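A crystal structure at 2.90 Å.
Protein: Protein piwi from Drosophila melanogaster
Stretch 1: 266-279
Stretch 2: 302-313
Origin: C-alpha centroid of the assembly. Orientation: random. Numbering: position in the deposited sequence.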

ATOM      1  N   THR A 266      -6.166   0.941 -21.527  1.00198.66           N
ATOM      2  CA  THR A 266      -7.354   1.764 -21.381  1.00196.14           C
ATOM      3  C   THR A 266      -7.326   2.901 -22.394  1.00195.83           C
ATOM      4  O   THR A 266      -6.264   3.425 -22.743  1.00194.14           O
ATOM      5  CB  THR A 266      -7.464   2.337 -19.964  1.00190.72           C
ATOM      6  OG1 THR A 266      -6.304   3.126 -19.674  1.00190.78           O
ATOM      7  CG2 THR A 266      -7.578   1.215 -18.946  1.00193.15           C
ATOM      8  N   TYR A 267      -8.513   3.275 -22.859  1.00194.90           N
ATOM      9  CA  TYR A 267      -8.683   4.325 -23.851  1.00190.70           C
ATOM     10  C   TYR A 267      -9.810   5.253 -23.426  1.00189.72           C
ATOM     11  O   TYR A 267     -10.805   4.812 -22.841  1.00191.28           O
ATOM     12  CB  TYR A 267      -9.002   3.749 -25.238  1.00190.96           C
ATOM     13  CG  TYR A 267      -8.031   2.705 -25.747  1.00191.73           C
ATOM     14  CD1 TYR A 267      -8.157   1.371 -25.377  1.00194.23           C
ATOM     15  CD2 TYR A 267      -7.006   3.048 -26.618  1.00192.03           C
ATOM     16  CE1 TYR A 267      -7.278   0.413 -25.848  1.00194.93           C
ATOM     17  CE2 TYR A 267      -6.124   2.096 -27.096  1.00196.15           C
ATOM     18  CZ  TYR A 267      -6.265   0.780 -26.707  1.00196.04           C
ATOM     19  OH  TYR A 267      -5.389  -0.171 -27.179  1.00197.07           O
ATOM     20  N   ARG A 268      -9.652   6.539 -23.727  1.00190.29           N
ATOM     21  CA  ARG A 268     -10.736   7.503 -23.601  1.00189.11           C
ATOM     22  C   ARG A 268     -11.481   7.563 -24.927  1.00192.98           C
ATOM     23  O   ARG A 268     -10.915   7.989 -25.940  1.00197.20           O
ATOM     24  CB  ARG A 268     -10.207   8.888 -23.228  1.00191.27           C
ATOM     25  CG  ARG A 268     -11.303   9.933 -23.049  1.00193.52           C
ATOM     26  CD  ARG A 268     -10.744  11.349 -23.085  1.00194.43           C
ATOM     27  NE  ARG A 268     -11.739  12.346 -22.693  1.00195.43           N
ATOM     28  CZ  ARG A 268     -12.599  12.921 -23.530  1.00192.50           C
ATOM     29  NH1 ARG A 268     -13.467  13.816 -23.080  1.00188.19           N
ATOM     30  NH2 ARG A 268     -12.593  12.599 -24.817  1.00191.77           N
ATOM     31  N   ILE A 269     -12.739   7.128 -24.927  1.00194.89           N
ATOM     32  CA  ILE A 269     -13.539   7.176 -26.146  1.00193.60           C
ATOM     33  C   ILE A 269     -13.854   8.635 -26.457  1.00194.07           C
ATOM     34  O   ILE A 269     -14.417   9.358 -25.626  1.00195.49           O
ATOM     35  CB  ILE A 269     -14.808   6.316 -26.017  1.00191.12           C
ATOM     36  CG1 ILE A 269     -16.044   7.030 -26.580  1.00188.05           C
ATOM     37  CG2 ILE A 269     -15.015   5.850 -24.576  1.00192.91           C
ATOM     38  N   ASN A 270     -13.434   9.087 -27.637  1.00193.47           N
ATOM     39  CA  ASN A 270     -13.665  10.457 -28.071  1.00191.25           C
ATOM     40  C   ASN A 270     -14.866  10.589 -28.988  1.00190.32           C
ATOM     41  O   ASN A 270     -15.515  11.641 -28.993  1.00189.75           O
ATOM     42  CB  ASN A 270     -12.425  11.008 -28.784  1.00189.93           C
ATOM     43  CG  ASN A 270     -11.194  11.002 -27.899  1.00185.17           C
ATOM     44  N   ASP A 271     -15.179   9.554 -29.763  1.00191.13           N
ATOM     45  CA  ASP A 271     -16.402   9.560 -30.551  1.00187.76           C
ATOM     46  C   ASP A 271     -16.859   8.122 -30.745  1.00186.51           C
ATOM     47  O   ASP A 271     -16.148   7.170 -30.412  1.00187.84           O
ATOM     48  CB  ASP A 271     -16.198  10.268 -31.898  1.00187.42           C
ATOM     49  CG  ASP A 271     -17.489  10.827 -32.470  1.00181.32           C
ATOM     50  OD1 ASP A 271     -18.576  10.379 -32.049  1.00183.03           O
ATOM     51  OD2 ASP A 271     -17.414  11.715 -33.347  1.00170.39           O
ATOM     52  N   VAL A 272     -18.059   7.969 -31.295  1.00184.80           N
ATOM     53  CA  VAL A 272     -18.574   6.665 -31.686  1.00184.64           C
ATOM     54  C   VAL A 272     -19.016   6.758 -33.141  1.00182.49           C
ATOM     55  O   VAL A 272     -19.910   7.545 -33.479  1.00181.12           O
ATOM     56  CB  VAL A 272     -19.719   6.188 -30.771  1.00184.25           C
ATOM     57  CG1 VAL A 272     -20.419   7.372 -30.116  1.00183.78           C
ATOM     58  CG2 VAL A 272     -20.707   5.305 -31.532  1.00184.72           C
ATOM     59  N   ASP A 273     -18.352   5.990 -34.000  1.00185.36           N
ATOM     60  CA  ASP A 273     -18.654   5.921 -35.423  1.00189.83           C
ATOM     61  C   ASP A 273     -19.762   4.893 -35.623  1.00188.81           C
ATOM     62  O   ASP A 273     -19.540   3.686 -35.464  1.00188.29           O
ATOM     63  CB  ASP A 273     -17.399   5.544 -36.208  1.00188.38           C
ATOM     64  CG  ASP A 273     -17.514   5.846 -37.688  1.00187.01           C
ATOM     65  OD1 ASP A 273     -18.651   5.981 -38.188  1.00185.16           O
ATOM     66  OD2 ASP A 273     -16.461   5.944 -38.352  1.00186.22           O
ATOM     67  N   PHE A 274     -20.964   5.376 -35.945  1.00188.73           N
ATOM     68  CA  PHE A 274     -22.075   4.499 -36.287  1.00188.65           C
ATOM     69  C   PHE A 274     -22.017   4.019 -37.730  1.00190.47           C
ATOM     70  O   PHE A 274     -22.736   3.078 -38.083  1.00190.90           O
ATOM     71  CB  PHE A 274     -23.409   5.210 -36.038  1.00187.56           C
ATOM     72  CG  PHE A 274     -23.621   5.628 -34.610  1.00185.72           C
ATOM     73  CD1 PHE A 274     -24.035   4.711 -33.658  1.00183.56           C
ATOM     74  CD2 PHE A 274     -23.415   6.942 -34.221  1.00183.80           C
ATOM     75  CE1 PHE A 274     -24.233   5.094 -32.344  1.00178.74           C
ATOM     76  CE2 PHE A 274     -23.612   7.332 -32.909  1.00182.93           C
ATOM     77  CZ  PHE A 274     -24.022   6.406 -31.970  1.00182.72           C
ATOM     78  N   GLY A 275     -21.187   4.639 -38.567  1.00188.38           N
ATOM     79  CA  GLY A 275     -21.024   4.240 -39.947  1.00185.34           C
ATOM     80  C   GLY A 275     -20.053   3.110 -40.184  1.00184.34           C
ATOM     81  O   GLY A 275     -19.822   2.735 -41.337  1.00183.43           O
ATOM     82  N   GLN A 276     -19.467   2.553 -39.125  1.00186.32           N
ATOM     83  CA  GLN A 276     -18.554   1.428 -39.242  1.00188.89           C
ATOM     84  C   GLN A 276     -19.026   0.287 -38.351  1.00189.49           C
ATOM     85  O   GLN A 276     -19.688   0.501 -37.331  1.00188.12           O
ATOM     86  CB  GLN A 276     -17.113   1.814 -38.872  1.00193.20           C
ATOM     87  CG  GLN A 276     -16.435   2.737 -39.874  1.00194.43           C
ATOM     88  CD  GLN A 276     -14.923   2.716 -39.755  1.00197.55           C
ATOM     89  OE1 GLN A 276     -14.344   1.776 -39.211  1.00193.60           O
ATOM     90  NE2 GLN A 276     -14.274   3.755 -40.267  1.00200.54           N
ATOM     91  N   THR A 277     -18.674  -0.926 -38.753  1.00190.76           N
ATOM     92  CA  THR A 277     -19.061  -2.162 -38.090  1.00190.38           C
ATOM     93  C   THR A 277     -17.827  -3.025 -37.907  1.00189.75           C
ATOM     94  O   THR A 277     -16.763  -2.729 -38.460  1.00190.09           O
ATOM     95  CB  THR A 277     -20.121  -2.907 -38.918  1.00188.66           C
ATOM     96  OG1 THR A 277     -19.625  -3.131 -40.243  1.00188.88           O
ATOM     97  CG2 THR A 277     -21.409  -2.100 -38.990  1.00187.12           C
ATOM     98  N   PRO A 278     -17.919  -4.096 -37.110  1.00190.34           N
ATOM     99  CA  PRO A 278     -16.788  -5.035 -37.024  1.00190.79           C
ATOM    100  C   PRO A 278     -16.382  -5.627 -38.362  1.00190.78           C
ATOM    101  O   PRO A 278     -15.254  -6.121 -38.487  1.00190.09           O
ATOM    102  CB  PRO A 278     -17.306  -6.117 -36.067  1.00190.98           C
ATOM    103  CG  PRO A 278     -18.277  -5.397 -35.201  1.00188.03           C
ATOM    104  CD  PRO A 278     -18.944  -4.381 -36.090  1.00190.77           C
ATOM    105  N   LYS A 279     -17.260  -5.597 -39.366  1.00189.93           N
ATOM    106  CA  LYS A 279     -16.912  -6.061 -40.702  1.00189.47           C
ATOM    107  C   LYS A 279     -16.144  -5.021 -41.507  1.00187.67           C
ATOM    108  O   LYS A 279     -15.707  -5.328 -42.621  1.00189.76           O
ATOM    109  CB  LYS A 279     -18.176  -6.470 -41.466  1.00186.43           C
TER
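Stretch 2, residues 302-313: RIRDHNQPLLIS

How does stretch 2 lie on stretch 1? It runs in the opposite sense, so that its beginning meets the end of stretch 1 and Ser 313 comes back to Ile 269. Residues 310-312 form a strand; what precedes them is extended or turning loop. That strand pairs with 271-273, the axes approaching to 4.6 Å with 143° between their N-to-C directions, an antiparallel arrangement well short of exact alignment. Together the two stretches bury 854 Å².

What does the loop from Arg 302 to Gln 308 meet? Chiefly Pro 278, while Arg 302 and Arg 304 make no contact. Ile 303, with chi1 m and chi2 t, points toward stretch 1 and brings CG2 to 3.8 Å from Pro 278 CG. The backbone then passes the same ring: Asp 305 O lies 3.5 Å from Pro 278 CG, and His 306 O lies 3.4 Å from Pro 278 CD and also 3.4 Å from Thr 277 CB. The turn is held from within, since Gln 308 NE2 donates to Asp 305 O at 2.7 Å. Gln 308 CG reaches 3.8 Å from Pro 278 CG, adding a side-chain contact to those of the backbone.

How does the chain enter the paired strand? Pro 309 points toward stretch 1, and its CB rests 3.7 Å from Val 272 CG2, 3.7 Å from Phe 274 CD1 and 3.3 Å from Asp 273 O. Leu 310 follows with a closed pair of backbone bonds: its N donates to Asp 273 O at 2.9 Å, and its O accepts from Asp 273 N at 2.8 Å. That same Leu 310 O receives a CA-H contact from Val 272 CA at 3.3 Å. The leucine side chain reaches back along the contact, with CD1 3.5 Å from Thr 277 C and CD2 3.2 Å from Gln 276 OE1.

What continues the ladder to its end? Leu 311 faces Val 272 as a non-hydrogen-bonded pair, CA to CA 4.6 Å, their side chains sharing one face of the sheet; Leu 311 CD2 lies 4.3 Å from Val 272 CB. Ile 312 is on the other face with Leu 310, Asp 271 and Asp 273. Its N donates to Asp 271 O at 2.9 Å, and its O accepts from both Asp 271 N and Asn 270 N, each at 3.0 Å. Beyond this fork, Ser 313 OG donates to Arg 268 O at 2.9 Å and sits at the edge of the Tyr 267 ring, 3.7 Å from Tyr 267 CB.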

ATOM      1  N   ARG A 302     -13.345 -13.501 -30.529  1.00201.03           N
ATOM      2  CA  ARG A 302     -14.395 -13.549 -31.536  1.00200.19           C
ATOM      3  C   ARG A 302     -15.439 -12.474 -31.264  1.00193.35           C
ATOM      4  O   ARG A 302     -15.855 -12.272 -30.120  1.00194.12           O
ATOM      5  CB  ARG A 302     -15.058 -14.929 -31.561  1.00203.58           C
ATOM      6  N   ILE A 303     -15.861 -11.793 -32.325  1.00188.93           N
ATOM      7  CA  ILE A 303     -16.852 -10.726 -32.242  1.00189.92           C
ATOM      8  C   ILE A 303     -18.176 -11.287 -32.747  1.00186.87           C
ATOM      9  O   ILE A 303     -18.302 -11.638 -33.926  1.00185.33           O
ATOM     10  CB  ILE A 303     -16.417  -9.491 -33.043  1.00190.65           C
ATOM     11  CG1 ILE A 303     -15.112  -8.927 -32.470  1.00193.81           C
ATOM     12  CG2 ILE A 303     -17.513  -8.438 -33.040  1.00187.20           C
ATOM     13  CD1 ILE A 303     -14.485  -7.837 -33.317  1.00195.69           C
ATOM     14  N   ARG A 304     -19.166 -11.369 -31.858  1.00184.58           N
ATOM     15  CA  ARG A 304     -20.436 -12.007 -32.184  1.00186.44           C
ATOM     16  C   ARG A 304     -21.470 -11.038 -32.741  1.00184.59           C
ATOM     17  O   ARG A 304     -22.282 -11.433 -33.585  1.00183.15           O
ATOM     18  CB  ARG A 304     -21.010 -12.700 -30.945  1.00184.74           C
ATOM     19  N   ASP A 305     -21.466  -9.787 -32.290  1.00184.90           N
ATOM     20  CA  ASP A 305     -22.429  -8.786 -32.733  1.00187.81           C
ATOM     21  C   ASP A 305     -21.808  -7.973 -33.864  1.00189.78           C
ATOM     22  O   ASP A 305     -20.804  -7.283 -33.659  1.00190.91           O
ATOM     23  CB  ASP A 305     -22.845  -7.882 -31.573  1.00185.60           C
ATOM     24  CG  ASP A 305     -24.078  -7.054 -31.887  1.00181.66           C
ATOM     25  OD1 ASP A 305     -24.576  -7.125 -33.030  1.00182.81           O
ATOM     26  OD2 ASP A 305     -24.553  -6.332 -30.984  1.00178.78           O
ATOM     27  N   HIS A 306     -22.408  -8.053 -35.051  1.00186.70           N
ATOM     28  CA  HIS A 306     -21.865  -7.414 -36.241  1.00183.36           C
ATOM     29  C   HIS A 306     -22.477  -6.049 -36.532  1.00187.65           C
ATOM     30  O   HIS A 306     -21.962  -5.330 -37.395  1.00189.16           O
ATOM     31  CB  HIS A 306     -22.056  -8.321 -37.463  1.00182.99           C
ATOM     32  N   ASN A 307     -23.554  -5.675 -35.842  1.00190.22           N
ATOM     33  CA  ASN A 307     -24.227  -4.406 -36.088  1.00192.68           C
ATOM     34  C   ASN A 307     -23.769  -3.285 -35.163  1.00192.64           C
ATOM     35  O   ASN A 307     -24.180  -2.136 -35.364  1.00193.92           O
ATOM     36  CB  ASN A 307     -25.745  -4.580 -35.956  1.00193.82           C
ATOM     37  N   GLN A 308     -22.934  -3.582 -34.172  1.00189.74           N
ATOM     38  CA  GLN A 308     -22.537  -2.577 -33.198  1.00186.19           C
ATOM     39  C   GLN A 308     -21.657  -1.507 -33.843  1.00190.03           C
ATOM     40  O   GLN A 308     -20.950  -1.775 -34.819  1.00189.58           O
ATOM     41  CB  GLN A 308     -21.795  -3.233 -32.037  1.00184.68           C
ATOM     42  CG  GLN A 308     -20.597  -4.072 -32.460  1.00187.64           C
ATOM     43  CD  GLN A 308     -19.972  -4.814 -31.296  1.00188.44           C
ATOM     44  OE1 GLN A 308     -19.793  -4.256 -30.215  1.00188.21           O
ATOM     45  NE2 GLN A 308     -19.649  -6.085 -31.508  1.00188.88           N
ATOM     46  N   PRO A 309     -21.695  -0.271 -33.317  1.00190.48           N
ATOM     47  CA  PRO A 309     -20.818   0.783 -33.848  1.00188.59           C
ATOM     48  C   PRO A 309     -19.375   0.597 -33.402  1.00192.08           C
ATOM     49  O   PRO A 309     -19.039  -0.420 -32.792  1.00191.65           O
ATOM     50  CB  PRO A 309     -21.428   2.063 -33.271  1.00186.54           C
ATOM     51  CG  PRO A 309     -22.045   1.622 -31.987  1.00184.35           C
ATOM     52  CD  PRO A 309     -22.572   0.232 -32.244  1.00189.52           C
ATOM     53  N   LEU A 310     -18.508   1.562 -33.711  1.00193.63           N
ATOM     54  CA  LEU A 310     -17.107   1.502 -33.316  1.00190.32           C
ATOM     55  C   LEU A 310     -16.775   2.678 -32.408  1.00185.31           C
ATOM     56  O   LEU A 310     -17.278   3.785 -32.609  1.00183.78           O
ATOM     57  CB  LEU A 310     -16.188   1.515 -34.542  1.00188.88           C
ATOM     58  CG  LEU A 310     -15.753   0.167 -35.118  1.00190.89           C
ATOM     59  CD1 LEU A 310     -16.947  -0.692 -35.497  1.00190.08           C
ATOM     60  CD2 LEU A 310     -14.858   0.392 -36.318  1.00191.29           C
ATOM     61  N   LEU A 311     -15.930   2.448 -31.409  1.00188.34           N
ATOM     62  CA  LEU A 311     -15.482   3.524 -30.535  1.00188.13           C
ATOM     63  C   LEU A 311     -14.158   4.056 -31.070  1.00185.09           C
ATOM     64  O   LEU A 311     -13.197   3.296 -31.209  1.00183.97           O
ATOM     65  CB  LEU A 311     -15.328   3.033 -29.095  1.00188.19           C
ATOM     66  CG  LEU A 311     -16.490   2.235 -28.495  1.00180.17           C
ATOM     67  CD1 LEU A 311     -16.148   1.779 -27.086  1.00181.15           C
ATOM     68  CD2 LEU A 311     -17.778   3.044 -28.502  1.00178.87           C
ATOM     69  N   ILE A 312     -14.103   5.346 -31.386  1.00185.17           N
ATOM     70  CA  ILE A 312     -12.896   5.959 -31.929  1.00186.53           C
ATOM     71  C   ILE A 312     -12.247   6.792 -30.830  1.00186.75           C
ATOM     72  O   ILE A 312     -12.875   7.706 -30.273  1.00187.61           O
ATOM     73  CB  ILE A 312     -13.189   6.798 -33.184  1.00184.62           C
ATOM     74  CG1 ILE A 312     -12.123   7.880 -33.386  1.00182.18           C
ATOM     75  CG2 ILE A 312     -14.583   7.385 -33.134  1.00184.68           C
ATOM     76  CD1 ILE A 312     -10.864   7.381 -34.063  1.00178.18           C
ATOM     77  N   SER A 313     -10.993   6.461 -30.522  1.00187.99           N
ATOM     78  CA  SER A 313     -10.222   7.132 -29.480  1.00186.51           C
ATOM     79  C   SER A 313      -8.986   7.815 -30.059  1.00185.80           C
ATOM     80  O   SER A 313      -8.171   7.183 -30.732  1.00186.87           O
ATOM     81  CB  SER A 313      -9.808   6.131 -28.396  1.00186.31           C
ATOM     82  OG  SER A 313      -8.822   6.683 -27.541  1.00189.17           O
TER